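Long-range contacts in tubulin-like protein CetZ1 (PDB 4B46), which binds GTP, probably hydrolyses it, and controls cell shape, being essential for the rod-shaped cells that swim efficiently: residues A[4-9]-A[99-104]; A[33-38]-A[54-59]; A[15-20]-A[47-52]. All blocks are in the same frame, centred on the assembly; numbering follows the deposited sequence.

How the contacts relate
The three contacts belong to the N-terminal, Rossmann-like GTPase domain. Contact 1 is the most central, its centre about 9 Å from that of the chain, and is wholly buried. Contact 2 lies farther out, where strand 33-38 meets the short edge strand of the same sheet. Both rest on parallel ladders, contact 1 lined by apolar side chains, contact 2 mixing valines and Ile58 with polar Gln54, Arg55 and Asn38; Gly7 joins them through probable hydrogen bonds to Val35 and Val37. Contact 3, partly buried, ties helix 9-26 to the loop before the edge strand through a carboxylate gripping backbone N-H groups. Ala34 and Ala36 of contact 2 and Met5 of contact 1 pack against it.

Contact 1: residues A[4-9]-A[99-104]; sequences AMIGFG and DAFLVV. With GDP (guanosine-5'-diphosphate), chain B.
The ring of Phe101 meets Ile6 at its edge: Ile6 CD1 lies near the ring plane, 3.9 Å from Phe101 CD2. Ala4 CB comes in obliquely, 3.6 Å from Phe101 CD2, a methyl small enough to sit close beside the large ring. Ile6 reaches the ring through an unusual chi2 of 104°, well away from a staggered value, which sets CD1 against the aromatic edge. Outside the two segments, Tyr127 stacks with Phe101. The Phe8 ring leads away from strand 100-104, toward Leu119 and Ile58.

Between the two strands runs a regular parallel beta ladder. Ala4 N to Ala100 O (3.0 Å) begins it, Leu102 N and Val104 N then bind Ala4 O and Ile6 O, and Ile6 N binds Leu102 O. These four bonds are nearly straight; the last, Phe8 N to Val104 O at 2.8 Å, is more bent (157°). CA-H groups such as that of Met5 add weaker contacts to the same carbonyls.

The other face carries Met5, Leu102 and Val104. Met5 and Leu102 lie side by side pointing the same way, with Met5 CE 4.1 Å from Leu102 CD2; the unbranched, flexible Met5 and the branched Leu102 present an apolar surface. Gly7 offers no side chain there, and the helix can come close. Just past the strand, Gly9 has positive phi (82°), and its CA lies 3.3 Å from GDP O2B, where a side chain would collide with the phosphate. Gly7 and Gly9, with Gly12, are consistent with a Rossmann-type GxGxxG pattern at the strand-to-helix junction.

Helix 9-26 covers Met5 and Val104 through Val15, Val16 and Phe19. Helix 111-126 covers the Ile6 and Val103 face through Ala116, Leu119 and Leu123, while strands 31-38 and 131-137 continue the sheet on either side of the pair.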
# COMPACT_ATOMS: atom_id res chain seq x y z
N ALA A 4 4.48 -8.97 6.98
CA ALA A 4 3.49 -8.97 8.05
C ALA A 4 2.53 -7.81 7.81
O ALA A 4 2.90 -6.65 7.98
CB ALA A 4 4.18 -8.83 9.40
N MET A 5 1.31 -8.11 7.39
CA MET A 5 0.33 -7.08 7.11
C MET A 5 -0.61 -6.82 8.28
O MET A 5 -1.20 -7.76 8.82
CB MET A 5 -0.53 -7.47 5.91
CG MET A 5 0.22 -7.58 4.62
SD MET A 5 -0.92 -7.29 3.25
CE MET A 5 0.27 -7.46 1.91
N ILE A 6 -0.74 -5.55 8.66
CA ILE A 6 -1.71 -5.16 9.68
C ILE A 6 -2.67 -4.12 9.11
O ILE A 6 -2.25 -3.03 8.73
CB ILE A 6 -1.05 -4.57 10.95
CG1 ILE A 6 -0.01 -5.55 11.52
CG2 ILE A 6 -2.12 -4.25 12.01
CD1 ILE A 6 1.41 -5.16 11.23
N GLY A 7 -3.94 -4.49 9.02
CA GLY A 7 -4.98 -3.57 8.59
C GLY A 7 -5.52 -2.83 9.80
O GLY A 7 -5.80 -3.44 10.84
N PHE A 8 -5.65 -1.51 9.67
CA PHE A 8 -6.11 -0.67 10.78
C PHE A 8 -7.36 0.09 10.35
O PHE A 8 -7.34 0.80 9.34
CB PHE A 8 -5.01 0.32 11.20
CG PHE A 8 -4.84 0.44 12.70
CD1 PHE A 8 -5.83 0.99 13.48
CD2 PHE A 8 -3.68 0.00 13.31
CE1 PHE A 8 -5.68 1.11 14.86
CE2 PHE A 8 -3.51 0.11 14.69
CZ PHE A 8 -4.52 0.66 15.46
N GLY A 9 -8.45 -0.06 11.10
CA GLY A 9 -9.71 0.54 10.70
C GLY A 9 -10.43 -0.34 9.69
O GLY A 9 -9.91 -1.38 9.27
N ASP A 99 10.21 -10.12 5.84
CA ASP A 99 11.14 -9.11 5.33
C ASP A 99 10.76 -7.70 5.78
O ASP A 99 11.62 -6.84 5.92
CB ASP A 99 11.16 -9.15 3.79
CG ASP A 99 11.65 -10.48 3.26
OD1 ASP A 99 12.70 -10.95 3.75
OD2 ASP A 99 10.98 -11.06 2.38
N ALA A 100 9.47 -7.48 6.00
CA ALA A 100 8.99 -6.16 6.39
C ALA A 100 7.58 -6.21 6.96
O ALA A 100 6.85 -7.17 6.73
CB ALA A 100 9.04 -5.19 5.18
N PHE A 101 7.22 -5.16 7.70
CA PHE A 101 5.84 -4.94 8.13
C PHE A 101 5.17 -3.98 7.15
O PHE A 101 5.84 -3.11 6.59
CB PHE A 101 5.81 -4.31 9.52
CG PHE A 101 6.22 -5.24 10.61
CD1 PHE A 101 7.54 -5.35 10.98
CD2 PHE A 101 5.26 -6.00 11.28
CE1 PHE A 101 7.92 -6.21 12.00
CE2 PHE A 101 5.63 -6.85 12.29
CZ PHE A 101 6.95 -6.96 12.66
N LEU A 102 3.87 -4.16 6.93
CA LEU A 102 3.08 -3.21 6.16
C LEU A 102 1.80 -2.84 6.93
O LEU A 102 0.92 -3.68 7.18
CB LEU A 102 2.73 -3.76 4.78
CG LEU A 102 1.93 -2.81 3.88
CD1 LEU A 102 2.79 -1.64 3.42
CD2 LEU A 102 1.35 -3.55 2.68
N VAL A 103 1.69 -1.57 7.30
CA VAL A 103 0.52 -1.06 8.01
C VAL A 103 -0.41 -0.41 7.00
O VAL A 103 -0.04 0.57 6.34
CB VAL A 103 0.93 -0.07 9.12
CG1 VAL A 103 -0.32 0.48 9.85
CG2 VAL A 103 1.88 -0.75 10.10
N VAL A 104 -1.59 -0.98 6.86
CA VAL A 104 -2.54 -0.53 5.84
C VAL A 104 -3.74 0.16 6.48
O VAL A 104 -4.32 -0.36 7.43
CB VAL A 104 -3.05 -1.71 5.01
CG1 VAL A 104 -3.94 -1.20 3.85
CG2 VAL A 104 -1.87 -2.53 4.46
PB GDP B . -11.99 3.91 10.27
O1B GDP B . -12.49 4.85 11.33
O2B GDP B . -12.43 2.48 10.50
O3B GDP B . -10.48 4.02 10.22
O3A GDP B . -12.64 4.47 8.92
PA GDP B . -12.79 3.62 7.57
O1A GDP B . -11.64 2.69 7.36
O2A GDP B . -14.12 2.92 7.57
O5' GDP B . -12.82 4.81 6.48
C5' GDP B . -11.65 5.63 6.37
C4' GDP B . -11.47 6.05 4.93
O4' GDP B . -11.13 4.92 4.14
C3' GDP B . -12.77 6.53 4.30
O3' GDP B . -12.87 7.93 4.54
C2' GDP B . -12.62 6.19 2.83
O2' GDP B . -11.84 7.19 2.16
C1' GDP B . -11.73 4.99 2.82
N9 GDP B . -12.38 3.68 2.71
C8 GDP B . -13.34 3.16 3.51
N7 GDP B . -13.61 1.88 3.15
C5 GDP B . -12.78 1.56 2.12
C6 GDP B . -12.51 0.38 1.28
O6 GDP B . -13.15 -0.70 1.43
N1 GDP B . -11.56 0.50 0.34
C2 GDP B . -10.86 1.62 0.14
N2 GDP B . -9.93 1.65 -0.85
N3 GDP B . -11.04 2.74 0.88
C4 GDP B . -11.97 2.75 1.86

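Contact 2: residues A[33-38]-A[54-59]; sequences AAVAVN and QRVLIG
Ala36 sits between two bonds to the edge strand: its N binds Gln54 O, and its O receives Val56 N at 2.7 Å, nearly straight at 175°. Asn38 N to Val56 O and Ile58 N to Asn38 O (2.9 Å) continue this parallel ladder.

Side chains pack alongside it. Val35 CG1 touches Gln54 O at 3.4 Å and also faces the branched Val56, whose CG2 is 4.2 Å from Val35 CG1. Farther on, Val37 CG1 meets Ile58 CD1 at 3.9 Å. Ile58 holds CG1 between its backbone N and carbonyl carbon (chi1 62°), the crowded position, and that branch lies against both Val37 and Asn38 O. Beta-branched Val and Ile favour extended backbone and fill this face. At the start, Gln54 CB rests 3.3 Å from Ala34 O, a buried carbonyl that has no polar partner in the model.

In the second shell, Asn38 OD1 accepts from Ala40 N, an Asx-turn type of bond where the chain leaves the strand, close to the nucleotide; Arg55 NH2 bonds to Ile50 O. Gly59, with positive phi, is the N-cap of helix 60-63.

This is the beta-alpha-beta unit of strands 31-38 and 55-57 with helix 41-45: helix 83-90 covers Val37, Val56 and Ile58, helix 9-26 covers Ala34, and strand 3-8 flanks the inner strand.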
# COMPACT_ATOMS: atom_id res chain seq x y z
N ALA A 33 1.91 -13.11 7.53
CA ALA A 33 1.05 -12.90 8.69
C ALA A 33 0.07 -11.78 8.39
O ALA A 33 0.43 -10.77 7.80
CB ALA A 33 1.86 -12.56 9.91
N ALA A 34 -1.18 -11.96 8.80
CA ALA A 34 -2.16 -10.90 8.64
C ALA A 34 -2.91 -10.64 9.96
O ALA A 34 -3.35 -11.57 10.63
CB ALA A 34 -3.13 -11.23 7.52
N VAL A 35 -3.01 -9.36 10.32
CA VAL A 35 -3.69 -8.94 11.54
C VAL A 35 -4.61 -7.76 11.21
O VAL A 35 -4.27 -6.94 10.36
CB VAL A 35 -2.66 -8.55 12.64
CG1 VAL A 35 -3.33 -7.88 13.83
CG2 VAL A 35 -1.86 -9.79 13.10
N ALA A 36 -5.77 -7.70 11.86
CA ALA A 36 -6.72 -6.60 11.68
C ALA A 36 -7.00 -5.95 13.03
O ALA A 36 -7.29 -6.64 14.02
CB ALA A 36 -8.02 -7.10 11.08
N VAL A 37 -6.91 -4.62 13.08
CA VAL A 37 -7.14 -3.88 14.31
C VAL A 37 -8.27 -2.90 14.07
O VAL A 37 -8.25 -2.15 13.09
CB VAL A 37 -5.90 -3.07 14.75
CG1 VAL A 37 -6.16 -2.40 16.11
CG2 VAL A 37 -4.65 -3.96 14.81
N ASN A 38 -9.25 -2.89 14.97
CA ASN A 38 -10.38 -1.98 14.82
C ASN A 38 -11.03 -1.70 16.17
O ASN A 38 -10.77 -2.40 17.15
CB ASN A 38 -11.41 -2.55 13.81
CG ASN A 38 -12.22 -1.45 13.10
OD1 ASN A 38 -12.51 -0.39 13.66
ND2 ASN A 38 -12.60 -1.72 11.85
N GLN A 54 -6.43 -13.21 15.16
CA GLN A 54 -5.63 -12.09 14.67
C GLN A 54 -6.49 -10.85 14.38
O GLN A 54 -6.05 -9.91 13.70
CB GLN A 54 -4.84 -12.49 13.42
CG GLN A 54 -4.17 -13.85 13.52
CD GLN A 54 -2.75 -13.77 14.05
OE1 GLN A 54 -2.46 -13.00 14.97
NE2 GLN A 54 -1.86 -14.57 13.47
N ARG A 55 -7.72 -10.87 14.88
CA ARG A 55 -8.59 -9.70 14.81
C ARG A 55 -8.62 -9.05 16.19
O ARG A 55 -9.11 -9.65 17.14
CB ARG A 55 -10.00 -10.13 14.41
CG ARG A 55 -10.08 -10.74 13.01
CD ARG A 55 -11.47 -11.28 12.72
NE ARG A 55 -11.43 -12.28 11.66
CZ ARG A 55 -12.49 -12.81 11.07
NH1 ARG A 55 -13.71 -12.42 11.41
NH2 ARG A 55 -12.33 -13.72 10.11
N VAL A 56 -8.09 -7.84 16.31
CA VAL A 56 -7.96 -7.21 17.61
C VAL A 56 -8.92 -6.05 17.76
O VAL A 56 -8.86 -5.09 16.99
CB VAL A 56 -6.54 -6.67 17.85
CG1 VAL A 56 -6.38 -6.25 19.31
CG2 VAL A 56 -5.51 -7.70 17.47
N LEU A 57 -9.80 -6.14 18.76
CA LEU A 57 -10.68 -5.04 19.11
C LEU A 57 -10.02 -4.15 20.17
O LEU A 57 -9.69 -4.62 21.25
CB LEU A 57 -12.01 -5.59 19.65
CG LEU A 57 -13.11 -4.59 19.98
CD1 LEU A 57 -13.59 -3.88 18.71
CD2 LEU A 57 -14.27 -5.31 20.69
N ILE A 58 -9.84 -2.88 19.86
CA ILE A 58 -9.28 -1.93 20.82
C ILE A 58 -10.30 -0.85 21.17
O ILE A 58 -11.34 -0.72 20.54
CB ILE A 58 -8.00 -1.24 20.29
CG1 ILE A 58 -8.31 -0.43 19.03
CG2 ILE A 58 -6.91 -2.28 20.00
CD1 ILE A 58 -7.13 0.42 18.55
N GLY A 59 -9.97 -0.07 22.20
CA GLY A 59 -10.80 1.06 22.57
C GLY A 59 -12.09 0.68 23.27
O GLY A 59 -13.00 1.51 23.39

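Contact 3: residues A[15-20]-A[47-52]; sequences VVDKFV and LKNIPK
Asp17 turns its CG only roughly anti to the backbone N (chi1 -148°), which sets CG on the side of the loop; from there OD1 and OD2 meet the amides of Lys48 and Asn49. Asn49 answers with CG beside its own backbone N (chi1 -53°). In this Rossmann-like GTPase domain, helix 9-26 follows the first strand directly, through a probable Rossmann-type glycine-rich junction, and segment 47-52 belongs to the loop leading to the edge strand.

The carboxylate is gripped by consecutive backbone amides. Lys48 N meets OD2 of Asp17 at 2.8 Å, and Asn49 N meets OD1 of Asp17 at the same 2.8 Å, both on the syn side, tilted modestly from the carboxylate plane. Ile50 N adds a weak bond to OD1. Aspartate suits the place because its short chain brings two acceptors to a loop whose successive N-H groups point at it; these donors would probably favour the ionised form.

Carbon contacts flank these bonds. Val16 CG1 touches Ile50 CD1 at 3.8 Å, the two chains crossing at about a right angle, and Val20 CG1 packs on Asn49 CB at 3.7 Å. Ala34 and Ala36 of strand 31-38 lie below, small enough to let helix and loop settle on the sheet. The amide of Asn49 bonds back to the helix: ND2 reaches Asp17 O at 3.0 Å from above the carbonyl plane.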
# COMPACT_ATOMS: atom_id res chain seq x y z
N VAL A 15 -8.86 -4.36 2.97
CA VAL A 15 -7.77 -4.47 2.01
C VAL A 15 -6.84 -5.62 2.36
O VAL A 15 -6.48 -6.43 1.49
CB VAL A 15 -7.02 -3.13 1.86
CG1 VAL A 15 -5.72 -3.30 1.04
CG2 VAL A 15 -7.96 -2.09 1.21
N VAL A 16 -6.46 -5.73 3.63
CA VAL A 16 -5.63 -6.84 4.09
C VAL A 16 -6.34 -8.18 3.89
O VAL A 16 -5.72 -9.16 3.44
CB VAL A 16 -5.16 -6.67 5.54
CG1 VAL A 16 -4.44 -7.95 6.04
CG2 VAL A 16 -4.23 -5.48 5.64
N ASP A 17 -7.64 -8.21 4.19
CA ASP A 17 -8.46 -9.40 3.97
C ASP A 17 -8.38 -9.84 2.50
O ASP A 17 -8.21 -11.02 2.19
CB ASP A 17 -9.92 -9.10 4.35
CG ASP A 17 -10.66 -10.32 4.90
OD1 ASP A 17 -10.04 -11.15 5.59
OD2 ASP A 17 -11.88 -10.43 4.66
N LYS A 18 -8.50 -8.88 1.59
CA LYS A 18 -8.45 -9.18 0.16
C LYS A 18 -7.05 -9.59 -0.29
O LYS A 18 -6.90 -10.42 -1.17
CB LYS A 18 -8.94 -7.99 -0.67
CG LYS A 18 -9.13 -8.32 -2.13
CD LYS A 18 -10.36 -7.63 -2.67
CE LYS A 18 -11.04 -8.48 -3.73
NZ LYS A 18 -12.38 -7.93 -4.07
N PHE A 19 -6.04 -8.97 0.30
CA PHE A 19 -4.66 -9.34 0.06
C PHE A 19 -4.40 -10.80 0.42
O PHE A 19 -3.71 -11.52 -0.30
CB PHE A 19 -3.72 -8.43 0.85
CG PHE A 19 -2.68 -7.77 0.01
CD1 PHE A 19 -1.78 -8.53 -0.71
CD2 PHE A 19 -2.62 -6.39 -0.09
CE1 PHE A 19 -0.83 -7.93 -1.51
CE2 PHE A 19 -1.67 -5.78 -0.88
CZ PHE A 19 -0.77 -6.55 -1.59
N VAL A 20 -4.97 -11.23 1.54
CA VAL A 20 -4.85 -12.63 1.96
C VAL A 20 -5.47 -13.56 0.93
O VAL A 20 -4.90 -14.60 0.60
CB VAL A 20 -5.51 -12.88 3.34
CG1 VAL A 20 -5.56 -14.37 3.65
CG2 VAL A 20 -4.75 -12.13 4.43
N LEU A 47 -14.88 -9.73 8.41
CA LEU A 47 -13.71 -10.21 7.68
C LEU A 47 -13.84 -11.70 7.43
O LEU A 47 -14.53 -12.41 8.16
CB LEU A 47 -12.43 -9.91 8.45
CG LEU A 47 -12.24 -8.42 8.70
CD1 LEU A 47 -11.07 -8.19 9.64
CD2 LEU A 47 -12.05 -7.66 7.39
N LYS A 48 -13.17 -12.18 6.38
CA LYS A 48 -13.40 -13.54 5.91
C LYS A 48 -12.15 -14.40 5.99
O LYS A 48 -12.24 -15.62 6.15
CB LYS A 48 -13.90 -13.50 4.47
CG LYS A 48 -15.21 -12.76 4.28
CD LYS A 48 -15.57 -12.63 2.81
CE LYS A 48 -16.88 -11.88 2.63
NZ LYS A 48 -18.05 -12.62 3.19
N ASN A 49 -10.99 -13.77 5.88
CA ASN A 49 -9.75 -14.50 5.65
C ASN A 49 -8.73 -14.34 6.77
O ASN A 49 -7.78 -15.11 6.87
CB ASN A 49 -9.14 -14.04 4.33
CG ASN A 49 -10.12 -14.14 3.19
OD1 ASN A 49 -10.67 -15.20 2.93
ND2 ASN A 49 -10.37 -13.02 2.52
N ILE A 50 -8.91 -13.33 7.59
CA ILE A 50 -8.01 -13.09 8.71
C ILE A 50 -8.46 -13.92 9.90
O ILE A 50 -9.62 -13.87 10.30
CB ILE A 50 -7.97 -11.59 9.05
CG1 ILE A 50 -7.45 -10.82 7.82
CG2 ILE A 50 -7.12 -11.34 10.28
CD1 ILE A 50 -7.33 -9.34 8.00
N PRO A 51 -7.54 -14.73 10.47
CA PRO A 51 -7.88 -15.60 11.60
C PRO A 51 -8.52 -14.82 12.76
O PRO A 51 -8.09 -13.71 13.04
CB PRO A 51 -6.52 -16.16 12.03
CG PRO A 51 -5.67 -16.07 10.80
CD PRO A 51 -6.12 -14.83 10.09
N LYS A 52 -9.52 -15.40 13.41
CA LYS A 52 -10.24 -14.70 14.48
C LYS A 52 -9.31 -14.26 15.59
O LYS A 52 -9.48 -13.19 16.17
CB LYS A 52 -11.36 -15.58 15.04
CG LYS A 52 -12.32 -16.11 13.99
CD LYS A 52 -13.56 -16.73 14.63
CE LYS A 52 -14.42 -17.43 13.58
NZ LYS A 52 -14.80 -16.52 12.48